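Local coordinates for protein cpftsy (PDB 4AK9) that probably binds and hydrolyses GTP as the chloroplast receptor of the signal recognition particle, helping to deliver proteins to the thylakoid membrane, at residues G127-T132 against L240-G245; A253-F258 against D286-P291; V282-V285 against P291-F294. All coordinates share one frame; numbering follows the deposited sequence.

Contact 1: G127-T132 against L240-G245; sequences GGKTTT and LLVLDG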
# COMPACT_ATOMS: atom_id res chain seq x y z
N GLY A 127 3.52 -11.95 18.65
CA GLY A 127 3.91 -10.88 19.55
C GLY A 127 2.97 -9.69 19.58
O GLY A 127 2.75 -9.10 20.65
N GLY A 128 2.44 -9.31 18.41
CA GLY A 128 1.46 -8.24 18.32
C GLY A 128 0.19 -8.64 19.04
O GLY A 128 -0.41 -7.81 19.76
N LYS A 129 -0.22 -9.89 18.83
CA LYS A 129 -1.38 -10.46 19.50
C LYS A 129 -1.18 -10.47 21.01
O LYS A 129 -2.08 -10.07 21.76
CB LYS A 129 -1.65 -11.90 19.03
CG LYS A 129 -2.16 -12.02 17.62
CD LYS A 129 -2.68 -13.47 17.33
CE LYS A 129 -1.58 -14.52 17.39
NZ LYS A 129 -2.02 -15.77 16.66
N THR A 130 -0.00 -10.89 21.45
CA THR A 130 0.31 -10.96 22.89
C THR A 130 0.23 -9.58 23.53
O THR A 130 -0.42 -9.38 24.57
CB THR A 130 1.70 -11.57 23.13
OG1 THR A 130 1.74 -12.89 22.56
CG2 THR A 130 1.97 -11.67 24.61
N THR A 131 0.88 -8.61 22.90
CA THR A 131 0.86 -7.25 23.40
C THR A 131 -0.55 -6.70 23.43
O THR A 131 -0.96 -6.09 24.42
CB THR A 131 1.73 -6.34 22.47
OG1 THR A 131 3.10 -6.73 22.61
CG2 THR A 131 1.59 -4.90 22.86
N THR A 132 -1.32 -6.94 22.37
CA THR A 132 -2.70 -6.43 22.34
C THR A 132 -3.55 -7.02 23.46
O THR A 132 -4.34 -6.29 24.09
CB THR A 132 -3.36 -6.69 20.96
OG1 THR A 132 -2.56 -6.03 19.96
CG2 THR A 132 -4.80 -6.11 20.92
N LEU A 240 -11.46 -11.13 17.62
CA LEU A 240 -10.80 -9.88 17.27
C LEU A 240 -9.54 -10.21 16.49
O LEU A 240 -8.64 -10.88 16.99
CB LEU A 240 -10.49 -9.09 18.55
CG LEU A 240 -11.72 -8.74 19.38
CD1 LEU A 240 -11.32 -8.05 20.70
CD2 LEU A 240 -12.66 -7.86 18.56
N LEU A 241 -9.48 -9.74 15.25
CA LEU A 241 -8.30 -9.95 14.40
C LEU A 241 -7.29 -8.78 14.53
O LEU A 241 -7.62 -7.60 14.28
CB LEU A 241 -8.76 -10.13 12.94
CG LEU A 241 -7.63 -10.20 11.92
CD1 LEU A 241 -6.75 -11.44 12.13
CD2 LEU A 241 -8.18 -10.21 10.48
N VAL A 242 -6.07 -9.11 14.92
CA VAL A 242 -5.06 -8.09 15.17
C VAL A 242 -4.24 -7.96 13.89
O VAL A 242 -3.73 -8.95 13.37
CB VAL A 242 -4.11 -8.48 16.33
CG1 VAL A 242 -3.05 -7.36 16.52
CG2 VAL A 242 -4.88 -8.70 17.60
N LEU A 243 -4.19 -6.74 13.34
CA LEU A 243 -3.47 -6.49 12.07
C LEU A 243 -2.43 -5.39 12.25
O LEU A 243 -2.70 -4.38 12.89
CB LEU A 243 -4.47 -6.04 11.02
CG LEU A 243 -5.59 -7.05 10.74
CD1 LEU A 243 -6.70 -6.36 10.02
CD2 LEU A 243 -4.99 -8.19 9.92
N ASP A 244 -1.25 -5.59 11.68
CA ASP A 244 -0.15 -4.61 11.77
C ASP A 244 -0.35 -3.44 10.79
O ASP A 244 -0.17 -3.58 9.57
CB ASP A 244 1.16 -5.34 11.46
CG ASP A 244 2.39 -4.48 11.70
OD1 ASP A 244 2.28 -3.22 11.65
OD2 ASP A 244 3.48 -5.07 11.95
N GLY A 245 -0.67 -2.27 11.35
CA GLY A 245 -0.95 -1.06 10.60
C GLY A 245 0.21 -0.62 9.71
O GLY A 245 0.02 0.07 8.69

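Contact 2: A253-F258 against D286-P291; sequences AQAREF and DELSIP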
# COMPACT_ATOMS: atom_id res chain seq x y z
N ALA A 253 -5.06 -8.83 2.64
CA ALA A 253 -4.90 -10.23 2.22
C ALA A 253 -5.07 -11.19 3.40
O ALA A 253 -5.90 -12.11 3.37
CB ALA A 253 -3.55 -10.45 1.52
N GLN A 254 -4.34 -10.93 4.48
CA GLN A 254 -4.45 -11.80 5.65
C GLN A 254 -5.81 -11.61 6.36
O GLN A 254 -6.34 -12.55 6.97
CB GLN A 254 -3.26 -11.62 6.60
CG GLN A 254 -3.24 -10.29 7.27
CD GLN A 254 -1.95 -10.03 7.99
OE1 GLN A 254 -1.92 -10.00 9.21
NE2 GLN A 254 -0.86 -9.81 7.22
N ALA A 255 -6.42 -10.43 6.24
CA ALA A 255 -7.74 -10.23 6.85
C ALA A 255 -8.84 -11.05 6.17
O ALA A 255 -9.73 -11.63 6.82
CB ALA A 255 -8.12 -8.78 6.87
N ARG A 256 -8.79 -11.10 4.84
CA ARG A 256 -9.72 -11.93 4.10
C ARG A 256 -9.54 -13.40 4.44
O ARG A 256 -10.52 -14.12 4.63
CB ARG A 256 -9.50 -11.74 2.60
CG ARG A 256 -9.93 -10.36 2.14
CD ARG A 256 -9.90 -10.23 0.62
NE ARG A 256 -10.75 -9.11 0.22
CZ ARG A 256 -10.30 -7.92 -0.16
NH1 ARG A 256 -8.98 -7.70 -0.24
NH2 ARG A 256 -11.17 -6.97 -0.48
N GLU A 257 -8.29 -13.83 4.52
CA GLU A 257 -7.97 -15.23 4.81
C GLU A 257 -8.47 -15.63 6.18
O GLU A 257 -9.13 -16.67 6.33
CB GLU A 257 -6.46 -15.48 4.70
CG GLU A 257 -5.95 -15.42 3.26
CD GLU A 257 -4.42 -15.37 3.16
OE1 GLU A 257 -3.74 -16.10 3.94
OE2 GLU A 257 -3.90 -14.62 2.29
N PHE A 258 -8.18 -14.82 7.20
CA PHE A 258 -8.65 -15.16 8.55
C PHE A 258 -10.17 -15.20 8.65
O PHE A 258 -10.74 -16.05 9.33
CB PHE A 258 -8.04 -14.24 9.63
CG PHE A 258 -6.73 -14.73 10.17
CD1 PHE A 258 -5.55 -14.50 9.47
CD2 PHE A 258 -6.68 -15.46 11.35
CE1 PHE A 258 -4.33 -14.97 9.95
CE2 PHE A 258 -5.46 -15.94 11.82
CZ PHE A 258 -4.28 -15.70 11.13
N ASP A 286 -14.31 -0.39 4.81
CA ASP A 286 -15.01 -0.33 3.53
C ASP A 286 -15.05 -1.67 2.80
O ASP A 286 -16.12 -2.14 2.36
CB ASP A 286 -14.38 0.75 2.64
CG ASP A 286 -15.09 0.88 1.30
OD1 ASP A 286 -16.35 0.78 1.27
OD2 ASP A 286 -14.40 1.05 0.26
N GLU A 287 -13.90 -2.34 2.68
CA GLU A 287 -13.82 -3.57 1.92
C GLU A 287 -14.39 -4.77 2.65
O GLU A 287 -14.97 -5.64 1.99
CB GLU A 287 -12.36 -3.88 1.53
CG GLU A 287 -11.76 -2.92 0.47
CD GLU A 287 -12.32 -3.16 -0.93
OE1 GLU A 287 -12.55 -4.34 -1.29
OE2 GLU A 287 -12.57 -2.16 -1.66
N LEU A 288 -14.24 -4.84 3.98
CA LEU A 288 -14.61 -6.06 4.72
C LEU A 288 -15.94 -5.97 5.46
O LEU A 288 -16.49 -7.00 5.93
CB LEU A 288 -13.50 -6.54 5.70
CG LEU A 288 -12.08 -6.87 5.14
CD1 LEU A 288 -11.54 -8.12 5.82
CD2 LEU A 288 -12.03 -7.06 3.63
N SER A 289 -16.49 -4.76 5.57
CA SER A 289 -17.76 -4.54 6.25
C SER A 289 -17.77 -5.08 7.69
O SER A 289 -18.79 -5.58 8.17
CB SER A 289 -18.92 -5.18 5.43
OG SER A 289 -18.89 -4.73 4.06
N ILE A 290 -16.62 -4.96 8.38
CA ILE A 290 -16.45 -5.39 9.77
C ILE A 290 -15.75 -4.22 10.47
O ILE A 290 -14.84 -3.61 9.88
CB ILE A 290 -15.52 -6.62 9.82
CG1 ILE A 290 -16.24 -7.84 9.24
CG2 ILE A 290 -15.05 -6.92 11.27
CD1 ILE A 290 -15.27 -8.95 8.91
N PRO A 291 -16.26 -3.83 11.66
CA PRO A 291 -15.71 -2.61 12.27
C PRO A 291 -14.28 -2.77 12.80
O PRO A 291 -13.83 -3.86 13.19
CB PRO A 291 -16.69 -2.33 13.43
CG PRO A 291 -17.19 -3.71 13.82
CD PRO A 291 -17.36 -4.40 12.47
O HOH W 1 -14.60 -7.35 -0.18

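Contact 3: V282-V285 against P291-F294; sequences VSVV and PVKF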
# COMPACT_ATOMS: atom_id res chain seq x y z
N VAL A 282 -9.73 3.01 6.92
CA VAL A 282 -10.94 3.21 6.14
C VAL A 282 -11.12 2.10 5.12
O VAL A 282 -12.21 1.55 4.96
CB VAL A 282 -10.88 4.60 5.43
CG1 VAL A 282 -12.21 4.87 4.66
CG2 VAL A 282 -10.62 5.67 6.47
N SER A 283 -10.04 1.74 4.47
CA SER A 283 -10.09 0.70 3.44
C SER A 283 -10.54 -0.64 4.00
O SER A 283 -11.31 -1.35 3.35
CB SER A 283 -8.72 0.54 2.81
OG SER A 283 -8.31 1.78 2.20
N VAL A 284 -10.04 -1.00 5.18
CA VAL A 284 -10.44 -2.29 5.75
C VAL A 284 -11.92 -2.31 6.14
O VAL A 284 -12.63 -3.28 5.89
CB VAL A 284 -9.47 -2.78 6.90
CG1 VAL A 284 -9.76 -2.10 8.20
CG2 VAL A 284 -9.64 -4.28 7.12
N VAL A 285 -12.42 -1.22 6.70
CA VAL A 285 -13.84 -1.15 7.07
C VAL A 285 -14.70 -1.19 5.81
O VAL A 285 -15.67 -1.93 5.73
CB VAL A 285 -14.13 0.09 7.91
CG1 VAL A 285 -15.68 0.25 8.13
CG2 VAL A 285 -13.41 -0.01 9.25
N PRO A 291 -16.26 -3.83 11.66
CA PRO A 291 -15.71 -2.61 12.27
C PRO A 291 -14.28 -2.77 12.80
O PRO A 291 -13.83 -3.86 13.19
CB PRO A 291 -16.69 -2.33 13.43
CG PRO A 291 -17.19 -3.71 13.82
CD PRO A 291 -17.36 -4.40 12.47
N VAL A 292 -13.54 -1.67 12.76
CA VAL A 292 -12.30 -1.56 13.54
C VAL A 292 -12.76 -1.20 14.96
O VAL A 292 -13.54 -0.24 15.14
CB VAL A 292 -11.38 -0.46 12.96
CG1 VAL A 292 -10.26 -0.13 13.97
CG2 VAL A 292 -10.77 -0.92 11.62
N LYS A 293 -12.32 -1.96 15.96
CA LYS A 293 -12.79 -1.76 17.32
C LYS A 293 -11.76 -1.05 18.22
O LYS A 293 -12.15 -0.31 19.14
CB LYS A 293 -13.23 -3.10 17.95
CG LYS A 293 -14.47 -3.71 17.24
CD LYS A 293 -15.27 -4.69 18.12
CE LYS A 293 -16.66 -4.88 17.44
NZ LYS A 293 -17.63 -5.66 18.26
N PHE A 294 -10.48 -1.28 17.95
CA PHE A 294 -9.37 -0.58 18.63
C PHE A 294 -8.27 -0.19 17.64
O PHE A 294 -8.04 -0.90 16.63
CB PHE A 294 -8.75 -1.49 19.70
CG PHE A 294 -9.70 -1.83 20.82
CD1 PHE A 294 -10.55 -2.94 20.71
CD2 PHE A 294 -9.76 -1.05 21.95
CE1 PHE A 294 -11.44 -3.25 21.74
CE2 PHE A 294 -10.67 -1.35 22.99
CZ PHE A 294 -11.51 -2.46 22.87

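Contact 1: G127-T132 against L240-G245
With CG1 anti to the backbone N (chi1 179°), Val242 holds that methyl up to Thr132, whose OG1, anti to its own carbonyl carbon and beside the backbone N, is the branch that meets it. The pair belongs to the P-loop GTPase core of an SRP receptor: helix 126-142, which starts in what fits a Walker A motif, runs over central strand 238-244, their short segments crossing at 120°. Thr132 OG1 and Val242 CG1 stand 3.7 Å apart, the two side chains sliding past each other in opposite directions. This hydroxyl meets a methyl because its polar need is met within the helix: OG1 donates to Gly128 O at 2.8 Å. With a valine here, Gly128 O would probably lose its hydroxyl donor and be left with the backbone N of that residue alone among the donors of the segment. Lys129 adds its aliphatic part, CG lying 4.2 Å from Val242 CB, before the chain leads away; its NZ is bonded to the carbonyls of Gly123 and Thr207. Strand 266-270 extends the buried surface, with Thr270 touching both Thr132 and Val242. Gly128 O itself lies 4.2 Å from Val242 CG1, and it is gripped twice, by Thr132 N and by Thr132 OG1, which arrive from opposite faces of the carbonyl plane, the hydroxyl tilted 33° from it.

Contact 2: A253-F258 against D286-P291
Leu288 and Arg256 bury the most surface here, and Leu288 divides its two methyls between apolar and charged neighbours. CD1 packs 3.6 Å from Ala255 CB on helix 251-261, while CD2 lies over one face of the Arg256 guanidinium, 3.9 Å above its plane and off-centre. Arg256 gets there by an extended chain from CG to NE, which carries its head over to the end of helix 280-288. Glu287 answers from the preceding position: bent at chi2 (-73°), its chain brings OE1 to the guanidinium edge, where a salt bridge of 3.1 Å forms with Arg256 NH2. The carboxylate and guanidinium planes are turned 68° apart, and only NH2 and OE1 come together, unlike a flat, two-pronged bridge. A water in the guanidinium plane donates to Glu287 O at 2.8 Å and takes a weak bond from Arg256 NH2. Next to this polar pair, Leu288 also touches Phe267 of strand 266-270, and Ala255 rests on Leu241, placing the two helices side by side on the GTPase sheet. A single-pronged ion pair beside water, on an exposed arginine, probably contributes modestly to stability, with the leucine methyls supplying apolar packing against Ala255 and the arginine.

Contact 3: V282-V285 against P291-F294
Apolar helix-on-strand packing joins helix 280-288 to strand 292-296, the strand that follows it in the chain, in the buried interior of the GTPase domain. One methyl carries the junction: Val292 CG2 is met by two valines that are consecutive in the helix, approaching Val285 CG2 at 3.7 Å and Val284 CG1 at 3.8 Å. Both helix side chains cross that of Val292 at about a right angle, so branched ends meet across one another instead of lying alongside.

The rotations of the two helix valines differ, and different branches of the two neighbours converge on one methyl. Val284 turns CG1 into the place between its backbone N and carbonyl carbon (chi1 80°), and this methyl is the one that reaches Val292. In Val285 the touching branch is CG2, set anti to the carbonyl carbon; it also comes within 3.9 Å of Val292 N, so the packing extends from the side chain onto the start of the strand. The backbones draw closest at Val285 and Pro291, whose CA atoms are 5.7 Å apart.

Phe267 of strand 266-270 touches both Val284 and Val292, closing the apolar cluster from the adjoining strand, and Leu269 adds to it at Val292. Val104 covers part of Val285 as well. With strands 266-270 and 292-296 parallel neighbours in the sheet and helix 280-288 connecting them, this is the helix-to-second-strand packing of a beta-alpha-beta crossover, the repeating unit of the P-loop NTPase fold.

Along the chain, contact 1 closes before contacts 2 and 3 open, and the latter two converge on the same region, overlapping at Pro291 in the chain and both using helix 280-288. Their centres lie about 9 Å apart, whereas the centre of contact 1 is about 15 Å from that of contact 2 and about 14 Å from that of contact 3. Strand 238-244 is followed, after a short connection, by helix 251-261, and Leu241 packs on Phe258 and Leu243 on Gln254. Strands 238-244, 266-270 and 292-296 are consecutive in one sheet, so the three contacts connect helix 126-142, which begins in the probable P-loop, through the central strands, to helices 251-261 and 280-288 within a single GTPase domain.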